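Local structure of beta-1,3-glucosyltransferase (Paecilomyces sp. J18, 5JVV) at residues A[10-22]-A[33-47]. The protein is a carbohydrate-active enzyme of the glucosyltransferase kind, probably built on a beta-sandwich fold. Sequence-based numbering, arbitrary orientation.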
loop_
_atom_site.group_PDB
_atom_site.type_symbol
_atom_site.label_atom_id
_atom_site.label_comp_id
_atom_site.label_asym_id
_atom_site.label_seq_id
_atom_site.Cartn_x
_atom_site.Cartn_y
_atom_site.Cartn_z
ATOM N N SER A 10 0.936 -14.322 -10.507
ATOM C CA SER A 10 2.083 -13.586 -11.039
ATOM C C SER A 10 1.835 -13.284 -12.507
ATOM O O SER A 10 0.992 -13.924 -13.140
ATOM C CB SER A 10 3.392 -14.365 -10.858
ATOM O OG SER A 10 3.456 -15.465 -11.745
ATOM N N GLY A 11 2.564 -12.307 -13.039
ATOM C CA GLY A 11 2.507 -11.988 -14.455
ATOM C C GLY A 11 1.113 -11.674 -14.956
ATOM O O GLY A 11 0.345 -10.977 -14.289
ATOM N N LYS A 12 0.779 -12.197 -16.133
ATOM C CA LYS A 12 -0.530 -11.934 -16.732
ATOM C C LYS A 12 -1.671 -12.418 -15.846
ATOM O O LYS A 12 -2.723 -11.777 -15.779
ATOM C CB LYS A 12 -0.630 -12.597 -18.107
ATOM C CG LYS A 12 0.520 -12.252 -19.025
ATOM C CD LYS A 12 0.448 -13.013 -20.344
ATOM C CE LYS A 12 -0.639 -12.460 -21.254
ATOM N NZ LYS A 12 -0.245 -12.550 -22.696
ATOM N N ASP A 13 -1.470 -13.548 -15.171
ATOM C CA ASP A 13 -2.488 -14.084 -14.273
ATOM C C ASP A 13 -2.773 -13.118 -13.135
ATOM O O ASP A 13 -3.914 -12.973 -12.699
ATOM C CB ASP A 13 -2.053 -15.437 -13.698
ATOM C CG ASP A 13 -1.987 -16.527 -14.748
ATOM O OD1 ASP A 13 -2.601 -16.370 -15.824
ATOM O OD2 ASP A 13 -1.329 -17.555 -14.485
ATOM N N PHE A 14 -1.725 -12.454 -12.656
ATOM C CA PHE A 14 -1.883 -11.434 -11.633
ATOM C C PHE A 14 -2.760 -10.315 -12.188
ATOM O O PHE A 14 -3.765 -9.955 -11.584
ATOM C CB PHE A 14 -0.508 -10.885 -11.222
ATOM C CG PHE A 14 -0.574 -9.749 -10.234
ATOM C CD1 PHE A 14 -0.511 -9.989 -8.867
ATOM C CD2 PHE A 14 -0.683 -8.434 -10.688
ATOM C CE1 PHE A 14 -0.564 -8.942 -7.965
ATOM C CE2 PHE A 14 -0.743 -7.386 -9.797
ATOM C CZ PHE A 14 -0.670 -7.636 -8.434
ATOM N N LEU A 15 -2.382 -9.760 -13.333
ATOM C CA LEU A 15 -3.164 -8.679 -13.929
ATOM C C LEU A 15 -4.627 -9.082 -14.173
ATOM O O LEU A 15 -5.546 -8.283 -13.950
ATOM C CB LEU A 15 -2.511 -8.204 -15.230
ATOM C CG LEU A 15 -1.165 -7.499 -15.078
ATOM C CD1 LEU A 15 -0.538 -7.246 -16.440
ATOM C CD2 LEU A 15 -1.322 -6.188 -14.298
ATOM N N ASP A 16 -4.842 -10.311 -14.627
ATOM C CA ASP A 16 -6.197 -10.791 -14.894
ATOM C C ASP A 16 -7.039 -10.924 -13.628
ATOM O O ASP A 16 -8.261 -11.010 -13.706
ATOM C CB ASP A 16 -6.158 -12.146 -15.610
ATOM C CG ASP A 16 -5.685 -12.042 -17.045
ATOM O OD1 ASP A 16 -5.695 -10.931 -17.611
ATOM O OD2 ASP A 16 -5.319 -13.087 -17.621
ATOM N N ALA A 17 -6.388 -10.947 -12.465
ATOM C CA ALA A 17 -7.086 -11.149 -11.191
ATOM C C ALA A 17 -7.492 -9.846 -10.514
ATOM O O ALA A 17 -7.988 -9.857 -9.388
ATOM C CB ALA A 17 -6.228 -11.986 -10.252
ATOM N N PHE A 18 -7.283 -8.728 -11.202
ATOM C CA PHE A 18 -7.650 -7.421 -10.663
ATOM C C PHE A 18 -8.505 -6.658 -11.658
ATOM O O PHE A 18 -8.346 -6.816 -12.868
ATOM C CB PHE A 18 -6.393 -6.592 -10.338
ATOM C CG PHE A 18 -5.635 -7.085 -9.137
ATOM C CD1 PHE A 18 -5.811 -6.475 -7.903
ATOM C CD2 PHE A 18 -4.751 -8.153 -9.237
ATOM C CE1 PHE A 18 -5.125 -6.921 -6.782
ATOM C CE2 PHE A 18 -4.061 -8.603 -8.125
ATOM C CZ PHE A 18 -4.247 -7.987 -6.895
ATOM N N SER A 19 -9.419 -5.845 -11.153
ATOM C CA SER A 19 -10.100 -4.876 -11.998
ATOM C C SER A 19 -9.343 -3.570 -11.878
ATOM O O SER A 19 -8.695 -3.312 -10.858
ATOM C CB SER A 19 -11.549 -4.688 -11.552
ATOM O OG SER A 19 -11.623 -4.226 -10.216
ATOM N N PHE A 20 -9.413 -2.746 -12.918
ATOM C CA PHE A 20 -8.742 -1.457 -12.908
ATOM C C PHE A 20 -9.742 -0.352 -12.584
ATOM O O PHE A 20 -10.667 -0.085 -13.359
ATOM C CB PHE A 20 -8.064 -1.186 -14.252
ATOM C CG PHE A 20 -6.750 -1.912 -14.432
ATOM C CD1 PHE A 20 -5.601 -1.207 -14.765
ATOM C CD2 PHE A 20 -6.664 -3.289 -14.263
ATOM C CE1 PHE A 20 -4.386 -1.868 -14.939
ATOM C CE2 PHE A 20 -5.451 -3.957 -14.433
ATOM C CZ PHE A 20 -4.315 -3.244 -14.767
ATOM N N PHE A 21 -9.558 0.283 -11.434
ATOM C CA PHE A 21 -10.421 1.391 -11.021
ATOM C C PHE A 21 -10.058 2.599 -11.860
ATOM O O PHE A 21 -8.895 2.995 -11.903
ATOM C CB PHE A 21 -10.202 1.693 -9.533
ATOM C CG PHE A 21 -11.017 2.855 -9.011
ATOM C CD1 PHE A 21 -12.287 2.647 -8.486
ATOM C CD2 PHE A 21 -10.504 4.148 -9.024
ATOM C CE1 PHE A 21 -13.036 3.713 -7.992
ATOM C CE2 PHE A 21 -11.248 5.217 -8.534
ATOM C CZ PHE A 21 -12.514 4.996 -8.019
ATOM N N ALA A 22 -11.044 3.207 -12.513
ATOM C CA ALA A 22 -10.740 4.263 -13.476
ATOM C C ALA A 22 -11.608 5.498 -13.298
ATOM O O ALA A 22 -11.756 6.301 -14.220
ATOM C CB ALA A 22 -10.853 3.726 -14.897
ATOM N N TYR A 33 -6.642 8.002 -12.932
ATOM C CA TYR A 33 -6.646 6.549 -12.955
ATOM C C TYR A 33 -7.194 6.081 -14.301
ATOM O O TYR A 33 -8.260 6.536 -14.737
ATOM C CB TYR A 33 -7.507 6.027 -11.822
ATOM C CG TYR A 33 -6.831 6.004 -10.468
ATOM C CD1 TYR A 33 -5.499 5.618 -10.325
ATOM C CD2 TYR A 33 -7.538 6.346 -9.323
ATOM C CE1 TYR A 33 -4.901 5.573 -9.064
ATOM C CE2 TYR A 33 -6.946 6.311 -8.070
ATOM C CZ TYR A 33 -5.629 5.922 -7.951
ATOM O OH TYR A 33 -5.050 5.868 -6.699
ATOM N N VAL A 34 -6.474 5.176 -14.957
ATOM C CA VAL A 34 -6.849 4.734 -16.307
ATOM C C VAL A 34 -7.094 3.226 -16.406
ATOM O O VAL A 34 -6.668 2.451 -15.548
ATOM C CB VAL A 34 -5.815 5.156 -17.359
ATOM C CG1 VAL A 34 -5.707 6.677 -17.407
ATOM C CG2 VAL A 34 -4.455 4.522 -17.065
ATOM N N SER A 35 -7.791 2.820 -17.467
ATOM C CA SER A 35 -8.121 1.416 -17.691
ATOM C C SER A 35 -6.871 0.636 -18.039
ATOM O O SER A 35 -5.834 1.224 -18.371
ATOM C CB SER A 35 -9.133 1.274 -18.820
ATOM O OG SER A 35 -8.552 1.665 -20.056
ATOM N N ARG A 36 -6.962 -0.687 -17.960
ATOM C CA ARG A 36 -5.816 -1.536 -18.275
ATOM C C ARG A 36 -5.290 -1.354 -19.700
ATOM O O ARG A 36 -4.080 -1.241 -19.896
ATOM C CB ARG A 36 -6.128 -3.008 -17.993
ATOM C CG ARG A 36 -5.005 -3.960 -18.388
ATOM C CD ARG A 36 -5.278 -5.355 -17.872
ATOM N NE ARG A 36 -4.329 -6.325 -18.410
ATOM C CZ ARG A 36 -4.415 -7.636 -18.209
ATOM N NH1 ARG A 36 -3.514 -8.451 -18.746
ATOM N NH2 ARG A 36 -5.412 -8.129 -17.486
ATOM N N GLU A 37 -6.174 -1.313 -20.695
ATOM C CA GLU A 37 -5.700 -1.163 -22.075
ATOM C C GLU A 37 -5.013 0.188 -22.307
ATOM O O GLU A 37 -4.042 0.268 -23.068
ATOM C CB GLU A 37 -6.815 -1.423 -23.100
ATOM C CG GLU A 37 -7.902 -0.372 -23.144
ATOM C CD GLU A 37 -9.000 -0.569 -22.108
ATOM O OE1 GLU A 37 -8.977 -1.579 -21.355
ATOM O OE2 GLU A 37 -9.893 0.309 -22.047
ATOM N N VAL A 38 -5.486 1.237 -21.638
ATOM C CA VAL A 38 -4.830 2.530 -21.744
ATOM C C VAL A 38 -3.462 2.462 -21.081
ATOM O O VAL A 38 -2.472 2.933 -21.637
ATOM C CB VAL A 38 -5.664 3.659 -21.120
ATOM C CG1 VAL A 38 -4.822 4.903 -20.954
ATOM C CG2 VAL A 38 -6.869 3.968 -21.990
ATOM N N ALA A 39 -3.409 1.837 -19.909
ATOM C CA ALA A 39 -2.168 1.748 -19.144
ATOM C C ALA A 39 -1.115 0.953 -19.901
ATOM O O ALA A 39 0.064 1.333 -19.932
ATOM C CB ALA A 39 -2.434 1.112 -17.799
ATOM N N GLU A 40 -1.535 -0.146 -20.517
ATOM C CA GLU A 40 -0.607 -0.965 -21.283
ATOM C C GLU A 40 -0.092 -0.212 -22.501
ATOM O O GLU A 40 1.081 -0.316 -22.856
ATOM C CB GLU A 40 -1.248 -2.298 -21.670
ATOM C CG GLU A 40 -1.381 -3.247 -20.467
ATOM C CD GLU A 40 -2.233 -4.465 -20.756
ATOM O OE1 GLU A 40 -2.952 -4.463 -21.779
ATOM O OE2 GLU A 40 -2.195 -5.419 -19.945
ATOM N N GLY A 41 -0.965 0.564 -23.134
ATOM C CA GLY A 41 -0.578 1.312 -24.319
ATOM C C GLY A 41 0.414 2.426 -24.040
ATOM O O GLY A 41 1.229 2.778 -24.896
ATOM N N GLU A 42 0.359 2.972 -22.831
ATOM C CA GLU A 42 1.187 4.117 -22.473
ATOM C C GLU A 42 2.354 3.682 -21.588
ATOM O O GLU A 42 3.101 4.516 -21.053
ATOM C CB GLU A 42 0.335 5.207 -21.812
ATOM C CG GLU A 42 -0.757 5.699 -22.755
ATOM C CD GLU A 42 -1.585 6.838 -22.214
ATOM O OE1 GLU A 42 -2.598 7.167 -22.865
ATOM O OE2 GLU A 42 -1.227 7.408 -21.164
ATOM N N GLY A 43 2.497 2.367 -21.447
ATOM C CA GLY A 43 3.627 1.785 -20.739
ATOM C C GLY A 43 3.529 1.833 -19.220
ATOM O O GLY A 43 4.513 1.554 -18.525
ATOM N N LEU A 44 2.358 2.177 -18.689
ATOM C CA LEU A 44 2.176 2.215 -17.235
ATOM C C LEU A 44 2.047 0.829 -16.620
ATOM O O LEU A 44 2.273 0.637 -15.419
ATOM C CB LEU A 44 0.946 3.044 -16.849
ATOM C CG LEU A 44 1.108 4.561 -16.677
ATOM C CD1 LEU A 44 1.744 5.214 -17.878
ATOM C CD2 LEU A 44 -0.240 5.205 -16.359
ATOM N N VAL A 45 1.648 -0.135 -17.435
ATOM C CA VAL A 45 1.489 -1.507 -16.972
ATOM C C VAL A 45 2.135 -2.430 -17.981
ATOM O O VAL A 45 1.916 -2.300 -19.194
ATOM C CB VAL A 45 0.000 -1.888 -16.819
ATOM C CG1 VAL A 45 -0.152 -3.397 -16.622
ATOM C CG2 VAL A 45 -0.623 -1.134 -15.651
ATOM N N LYS A 46 2.935 -3.366 -17.482
ATOM C CA LYS A 46 3.581 -4.348 -18.340
ATOM C C LYS A 46 4.036 -5.515 -17.488
ATOM O O LYS A 46 4.167 -5.392 -16.264
ATOM C CB LYS A 46 4.782 -3.729 -19.056
ATOM C CG LYS A 46 5.853 -3.178 -18.119
ATOM C CD LYS A 46 6.879 -2.325 -18.873
ATOM C CE LYS A 46 7.906 -1.727 -17.912
ATOM N NZ LYS A 46 8.792 -0.723 -18.591
ATOM N N VAL A 47 4.275 -6.649 -18.140
ATOM C CA VAL A 47 4.940 -7.772 -17.484
ATOM C C VAL A 47 6.385 -7.693 -17.935
ATOM O O VAL A 47 6.666 -7.530 -19.130
ATOM C CB VAL A 47 4.324 -9.119 -17.880
ATOM C CG1 VAL A 47 5.130 -10.270 -17.284
ATOM C CG2 VAL A 47 2.886 -9.194 -17.419
HETATM O O HOH W 1 -7.504 -6.941 -15.635
HETATM O O HOH W 2 -6.574 1.886 -12.812
#
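R36 lies across the ring of F20 and runs on to D16, so one side chain links the ring to helix 11-16. Its CB sits over the centre of the F20 ring, 3.5 Å from the centroid, a CH-pi contact almost on the ring normal. With CG anti to the backbone N (chi1 176°) and the chain extended from there to NE, the guanidinium reaches L15, whose CB covers one face of it 3.6 Å from R36 CZ. At the ring's edge V45 CG2 meets F20 CE1, while V45 CG1 meets L15 CD2 at 3.8 Å, tip to tip. This greasy layer joins the two sheets of a beta-sandwich: strand 18-20 pairs with strand 70-77 in one, strand 45-47 with strand 53-55 in the other. Towards solvent a D16-R36-E40 salt-bridge network takes over. R36 NH2 donates to D16 OD1 (2.8 Å) on the anti side of the carboxylate, and NE points straight at E40 OE2 (178°) from above its plane; the two acids hold the guanidinium's rotation. K12 CG and V47 CG2, on the exposed rim, approach only to 4.2 Å. At the other end water 2 bridges F21 O and V34 O beside the obliquely set F21 and Y33 rings.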